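Local coordinates for uncharacterized protein (Bordetella bronchiseptica, PDB 4XG0) that is of uncharacterized function but belongs to the DUF1537 family, a kinase family of acid-sugar catabolic pathways, and therefore probably phosphorylates an acid sugar, at residues P140-P143 with V144-R147; T148-G152 with V153-G157. One frame throughout, in Å; residues are numbered along the deposited sequence.

Overall arrangement
The two contacts follow one another in the sugar-binding N-terminal domain, their centres about 9 Å apart. Contact 1 is the turn that follows strand 135-139 of the parallel sheet and reverses the chain into strand 147-150; contact 2 is the hairpin that this strand then makes with strand 153-156. They also touch in space: Gly146 O and Gly157 N, 2.9 Å apart, form a probable hydrogen bond, and Pro140 CD packs on Val149 CG2 at 3.9 Å. On the contact 1 side, the side chain of Arg147 comes within about 4 Å of a bound citrate, which probably came from the crystallisation liquor but may mark a pocket.

Contact 1. Residues P140-P143 with V144-R147; sequences PAFP and VTGR
Phe142 meets Thr145 and Val144 through its ring and Arg147 through its backbone. The methyl CG2 of Thr145 stands over the centre of one face of the Phe142 ring, a CH-pi contact 4.2 Å from its centroid, while Val144 CG1 packs against Phe142 CE1 at 3.7 Å. Phe142 reaches these partners because its CG swings anti to the backbone N (chi1 -158°), alongside the side chain of Val144. The backbones also close on each other: Phe142 N donates to Arg147 O at 2.9 Å, and Arg147 N returns a bond to Phe142 O at 3.1 Å. That carbonyl oxygen is gripped twice, since Thr145 N reaches it from the opposite face of its plane at 3.0 Å. A further bond, Gly146 N to Pro143 O, lies one residue on in each segment. Farther out, the Arg147 chain bends at chi2 (91°), and NH2 bonds weakly to Thr145 O while NE bonds weakly to Ser113. Helix 217-230 packs on Pro143 through Asp217 and Val220, and Ser239 touches the Phe142 side chain. With Gly146, at positive phi, and Arg147 both facing Phe142, this tight reversal has the geometry of a G1 beta bulge.

Contact 2. Residues T148-G152 with V153-G157; sequences TVRQG and VLYVG
With its CG anti to the carbonyl carbon (chi1 -57°) and the chain extended from CG to NE, Arg150 lays its side chain across Tyr155, the guanidinium flat on the ring with the two planes 9° apart. The pair belongs to a beta hairpin, strands 147-150 and 153-156 joined by a type I' turn from Arg150 to Val153. The stack is offset: the centres of the Arg150 guanidinium and the Tyr155 ring are 4.7 Å apart, and Arg150 CD makes a CH-pi contact over the same Tyr155 ring face, 3.9 Å from its centroid. Thr148 lies on this face of the hairpin too, and its OG1 accepts from Arg150 NE at 2.9 Å, nearly straight (165°) and in the guanidinium plane. That bond holds the flat group in its rotation against the ring.

Backbone bonds run in both directions at Thr148-Tyr155 and Arg150-Val153. Between them, the non-hydrogen-bonded pair Val149 and Leu154 turns its side chains to the other face, where CG2 of Val149 meets CD2 of Leu154 at 3.7 Å and the two side chains cross at about a right angle. Gln151 and Gly152, both at positive phi, form the corner of the turn, and Asp213 takes a hydrogen bond from the backbone N of each through its carboxylate. Strand 159-160 adds Pro160, which packs on both Val153 and Tyr155. Close to the stack, a water accepts the proton of Thr148 OG1 at 2.7 Å, takes a weak bond from Arg150 NH1, and donates to Gly157 O at 2.7 Å.

Contact 1. Residues P140-P143 with V144-R147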
ATOM      1  N   PRO A 140       7.090 -15.154   5.645  1.00 20.51           N
ATOM      2  CA  PRO A 140       7.561 -14.390   6.808  1.00 20.90           C
ATOM      3  C   PRO A 140       8.818 -13.546   6.522  1.00 17.30           C
ATOM      4  O   PRO A 140       9.497 -13.069   7.447  1.00 18.58           O
ATOM      5  CB  PRO A 140       7.846 -15.484   7.849  1.00 19.77           C
ATOM      6  CG  PRO A 140       7.084 -16.672   7.380  1.00 18.86           C
ATOM      7  CD  PRO A 140       7.204 -16.594   5.891  1.00 17.81           C
ATOM      8  N   ALA A 141       9.164 -13.401   5.264  1.00 19.87           N
ATOM      9  CA  ALA A 141      10.352 -12.600   4.901  1.00 19.56           C
ATOM     10  C   ALA A 141      10.343 -11.211   5.496  1.00 19.21           C
ATOM     11  O   ALA A 141       9.289 -10.560   5.597  1.00 17.66           O
ATOM     12  CB  ALA A 141      10.472 -12.474   3.403  1.00 19.38           C
ATOM     13  N   PHE A 142      11.545 -10.721   5.813  1.00 19.36           N
ATOM     14  CA  PHE A 142      11.705  -9.357   6.303  1.00 17.65           C
ATOM     15  C   PHE A 142      13.040  -8.914   5.758  1.00 20.72           C
ATOM     16  O   PHE A 142      14.061  -8.981   6.432  1.00 23.38           O
ATOM     17  CB  PHE A 142      11.693  -9.349   7.834  1.00 19.30           C
ATOM     18  CG  PHE A 142      11.335  -8.018   8.443  1.00 18.78           C
ATOM     19  CD1 PHE A 142      11.297  -6.880   7.672  1.00 19.08           C
ATOM     20  CD2 PHE A 142      11.041  -7.935   9.782  1.00 24.55           C
ATOM     21  CE1 PHE A 142      10.934  -5.647   8.236  1.00 21.35           C
ATOM     22  CE2 PHE A 142      10.676  -6.696  10.346  1.00 24.73           C
ATOM     23  CZ  PHE A 142      10.632  -5.584   9.577  1.00 22.55           C
ATOM     24  N   PRO A 143      13.057  -8.521   4.490  1.00 19.04           N
ATOM     25  CA  PRO A 143      14.339  -8.365   3.818  1.00 23.41           C
ATOM     26  C   PRO A 143      15.267  -7.331   4.450  1.00 23.89           C
ATOM     27  O   PRO A 143      16.485  -7.517   4.389  1.00 24.70           O
ATOM     28  CB  PRO A 143      13.939  -7.983   2.399  1.00 26.37           C
ATOM     29  CG  PRO A 143      12.535  -8.600   2.243  1.00 23.87           C
ATOM     30  CD  PRO A 143      11.915  -8.489   3.567  1.00 17.95           C
ATOM     31  N   VAL A 144      14.734  -6.265   5.032  1.00 22.51           N
ATOM     32  CA  VAL A 144      15.613  -5.218   5.528  1.00 21.63           C
ATOM     33  C   VAL A 144      16.306  -5.686   6.800  1.00 22.63           C
ATOM     34  O   VAL A 144      17.333  -5.137   7.176  1.00 22.81           O
ATOM     35  CB  VAL A 144      14.849  -3.846   5.699  1.00 28.84           C
ATOM     36  CG1 VAL A 144      13.953  -3.872   6.910  1.00 22.57           C
ATOM     37  CG2 VAL A 144      15.820  -2.701   5.771  1.00 33.22           C
ATOM     38  N   THR A 145      15.788  -6.754   7.424  1.00 22.46           N
ATOM     39  CA  THR A 145      16.518  -7.395   8.519  1.00 22.26           C
ATOM     40  C   THR A 145      17.167  -8.734   8.182  1.00 23.23           C
ATOM     41  O   THR A 145      17.641  -9.423   9.063  1.00 29.96           O
ATOM     42  CB  THR A 145      15.656  -7.561   9.768  1.00 22.74           C
ATOM     43  OG1 THR A 145      14.580  -8.446   9.512  1.00 24.48           O
ATOM     44  CG2 THR A 145      15.027  -6.207  10.157  1.00 29.07           C
ATOM     45  N   GLY A 146      17.201  -9.081   6.907  1.00 23.13           N
ATOM     46  CA  GLY A 146      17.969 -10.231   6.457  1.00 23.65           C
ATOM     47  C   GLY A 146      17.203 -11.529   6.387  1.00 27.01           C
ATOM     48  O   GLY A 146      17.794 -12.582   6.146  1.00 29.92           O
ATOM     49  N   ARG A 147      15.891 -11.488   6.545  1.00 24.09           N
ATOM     50  CA  ARG A 147      15.136 -12.733   6.424  1.00 23.70           C
ATOM     51  C   ARG A 147      14.501 -12.809   5.051  1.00 23.00           C
ATOM     52  O   ARG A 147      13.885 -11.855   4.589  1.00 23.46           O
ATOM     53  CB  ARG A 147      14.086 -12.832   7.506  1.00 19.06           C
ATOM     54  CG  ARG A 147      14.629 -13.087   8.897  1.00 23.06           C
ATOM     55  CD  ARG A 147      14.886 -11.794   9.632  1.00 22.86           C
ATOM     56  NE  ARG A 147      15.183 -12.050  11.033  1.00 26.60           N
ATOM     57  CZ  ARG A 147      16.400 -12.008  11.581  1.00 32.36           C
ATOM     58  NH1 ARG A 147      16.545 -12.308  12.864  1.00 34.15           N
ATOM     59  NH2 ARG A 147      17.472 -11.661  10.871  1.00 38.06           N
TER

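Contact 2. Residues T148-G152 with V153-G157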
ATOM      1  N   THR A 148      14.682 -13.932   4.386  1.00 23.08           N
ATOM      2  CA  THR A 148      14.146 -14.129   3.055  1.00 21.30           C
ATOM      3  C   THR A 148      13.554 -15.530   3.016  1.00 18.85           C
ATOM      4  O   THR A 148      13.836 -16.334   3.890  1.00 21.76           O
ATOM      5  CB  THR A 148      15.210 -13.959   1.979  1.00 21.94           C
ATOM      6  OG1 THR A 148      16.306 -14.889   2.179  1.00 21.53           O
ATOM      7  CG2 THR A 148      15.749 -12.532   2.002  1.00 25.90           C
ATOM      8  N   VAL A 149      12.707 -15.778   2.022  1.00 19.98           N
ATOM      9  CA  VAL A 149      12.131 -17.097   1.796  1.00 23.18           C
ATOM     10  C   VAL A 149      12.596 -17.548   0.417  1.00 22.55           C
ATOM     11  O   VAL A 149      12.305 -16.895  -0.620  1.00 20.78           O
ATOM     12  CB  VAL A 149      10.591 -17.090   1.899  1.00 18.28           C
ATOM     13  CG1 VAL A 149      10.024 -18.439   1.484  1.00 24.19           C
ATOM     14  CG2 VAL A 149      10.153 -16.735   3.340  1.00 21.15           C
ATOM     15  N   ARG A 150      13.355 -18.643   0.417  1.00 21.06           N
ATOM     16  CA  ARG A 150      14.036 -19.168  -0.771  1.00 22.39           C
ATOM     17  C   ARG A 150      13.653 -20.620  -1.033  1.00 23.47           C
ATOM     18  O   ARG A 150      14.009 -21.498  -0.257  1.00 24.39           O
ATOM     19  CB  ARG A 150      15.546 -19.094  -0.577  1.00 26.25           C
ATOM     20  CG  ARG A 150      16.027 -17.687  -0.282  1.00 26.86           C
ATOM     21  CD  ARG A 150      17.546 -17.601  -0.361  1.00 27.80           C
ATOM     22  NE  ARG A 150      18.010 -16.392   0.303  1.00 24.58           N
ATOM     23  CZ  ARG A 150      19.267 -15.948   0.294  1.00 28.08           C
ATOM     24  NH1 ARG A 150      19.554 -14.819   0.936  1.00 34.63           N
ATOM     25  NH2 ARG A 150      20.231 -16.627  -0.329  1.00 28.80           N
ATOM     26  N   GLN A 151      12.953 -20.854  -2.143  1.00 26.77           N
ATOM     27  CA  GLN A 151      12.372 -22.160  -2.438  1.00 25.32           C
ATOM     28  C   GLN A 151      11.656 -22.699  -1.178  1.00 28.81           C
ATOM     29  O   GLN A 151      11.743 -23.906  -0.839  1.00 27.48           O
ATOM     30  CB  GLN A 151      13.447 -23.128  -2.966  1.00 27.03           C
ATOM     31  CG  GLN A 151      14.089 -22.593  -4.255  1.00 29.33           C
ATOM     32  CD  GLN A 151      14.844 -23.636  -5.041  1.00 38.04           C
ATOM     33  OE1 GLN A 151      15.836 -24.184  -4.580  1.00 38.72           O
ATOM     34  NE2 GLN A 151      14.380 -23.901  -6.242  1.00 46.56           N
ATOM     35  N   GLY A 152      10.963 -21.779  -0.517  1.00 27.90           N
ATOM     36  CA  GLY A 152      10.137 -22.074   0.643  1.00 22.90           C
ATOM     37  C   GLY A 152      10.877 -22.122   1.963  1.00 22.73           C
ATOM     38  O   GLY A 152      10.238 -22.315   3.010  1.00 22.63           O
ATOM     39  N   VAL A 153      12.200 -21.935   1.934  1.00 22.96           N
ATOM     40  CA  VAL A 153      13.032 -22.020   3.128  1.00 23.26           C
ATOM     41  C   VAL A 153      13.261 -20.655   3.751  1.00 22.02           C
ATOM     42  O   VAL A 153      13.606 -19.723   3.056  1.00 22.32           O
ATOM     43  CB  VAL A 153      14.419 -22.619   2.795  1.00 24.66           C
ATOM     44  CG1 VAL A 153      15.285 -22.661   4.031  1.00 26.40           C
ATOM     45  CG2 VAL A 153      14.286 -24.019   2.211  1.00 26.14           C
ATOM     46  N   LEU A 154      13.050 -20.540   5.052  1.00 21.86           N
ATOM     47  CA  LEU A 154      13.309 -19.263   5.727  1.00 23.71           C
ATOM     48  C   LEU A 154      14.822 -19.137   5.921  1.00 30.13           C
ATOM     49  O   LEU A 154      15.441 -19.925   6.640  1.00 27.61           O
ATOM     50  CB  LEU A 154      12.556 -19.200   7.058  1.00 24.63           C
ATOM     51  CG  LEU A 154      12.323 -17.806   7.688  1.00 21.84           C
ATOM     52  CD1 LEU A 154      13.655 -17.182   8.140  1.00 26.15           C
ATOM     53  CD2 LEU A 154      11.593 -16.876   6.702  1.00 20.51           C
ATOM     54  N   TYR A 155      15.408 -18.177   5.213  1.00 24.94           N
ATOM     55  CA  TYR A 155      16.830 -17.880   5.308  1.00 22.71           C
ATOM     56  C   TYR A 155      17.059 -16.653   6.195  1.00 22.34           C
ATOM     57  O   TYR A 155      16.331 -15.658   6.116  1.00 21.88           O
ATOM     58  CB  TYR A 155      17.407 -17.592   3.924  1.00 27.43           C
ATOM     59  CG  TYR A 155      18.008 -18.800   3.249  1.00 27.40           C
ATOM     60  CD1 TYR A 155      17.205 -19.827   2.775  1.00 28.99           C
ATOM     61  CD2 TYR A 155      19.376 -18.925   3.120  1.00 30.50           C
ATOM     62  CE1 TYR A 155      17.750 -20.950   2.153  1.00 25.90           C
ATOM     63  CE2 TYR A 155      19.935 -20.022   2.502  1.00 32.50           C
ATOM     64  CZ  TYR A 155      19.118 -21.033   2.031  1.00 33.48           C
ATOM     65  OH  TYR A 155      19.681 -22.115   1.442  1.00 37.61           O
ATOM     66  N   VAL A 156      18.087 -16.746   7.040  1.00 26.69           N
ATOM     67  CA  VAL A 156      18.589 -15.597   7.800  1.00 27.27           C
ATOM     68  C   VAL A 156      19.984 -15.302   7.228  1.00 36.31           C
ATOM     69  O   VAL A 156      20.879 -16.137   7.354  1.00 32.26           O
ATOM     70  CB  VAL A 156      18.720 -15.933   9.317  1.00 30.45           C
ATOM     71  CG1 VAL A 156      19.286 -14.755  10.082  1.00 32.08           C
ATOM     72  CG2 VAL A 156      17.364 -16.358   9.922  1.00 26.26           C
ATOM     73  N   GLY A 157      20.181 -14.140   6.599  1.00 25.22           N
ATOM     74  CA  GLY A 157      21.362 -13.938   5.775  1.00 29.58           C
ATOM     75  C   GLY A 157      21.502 -15.070   4.748  1.00 29.37           C
ATOM     76  O   GLY A 157      20.527 -15.408   4.076  1.00 27.80           O
TER
HETATM   77  O   HOH W   1      18.326 -13.945   3.652  1.00 26.81           O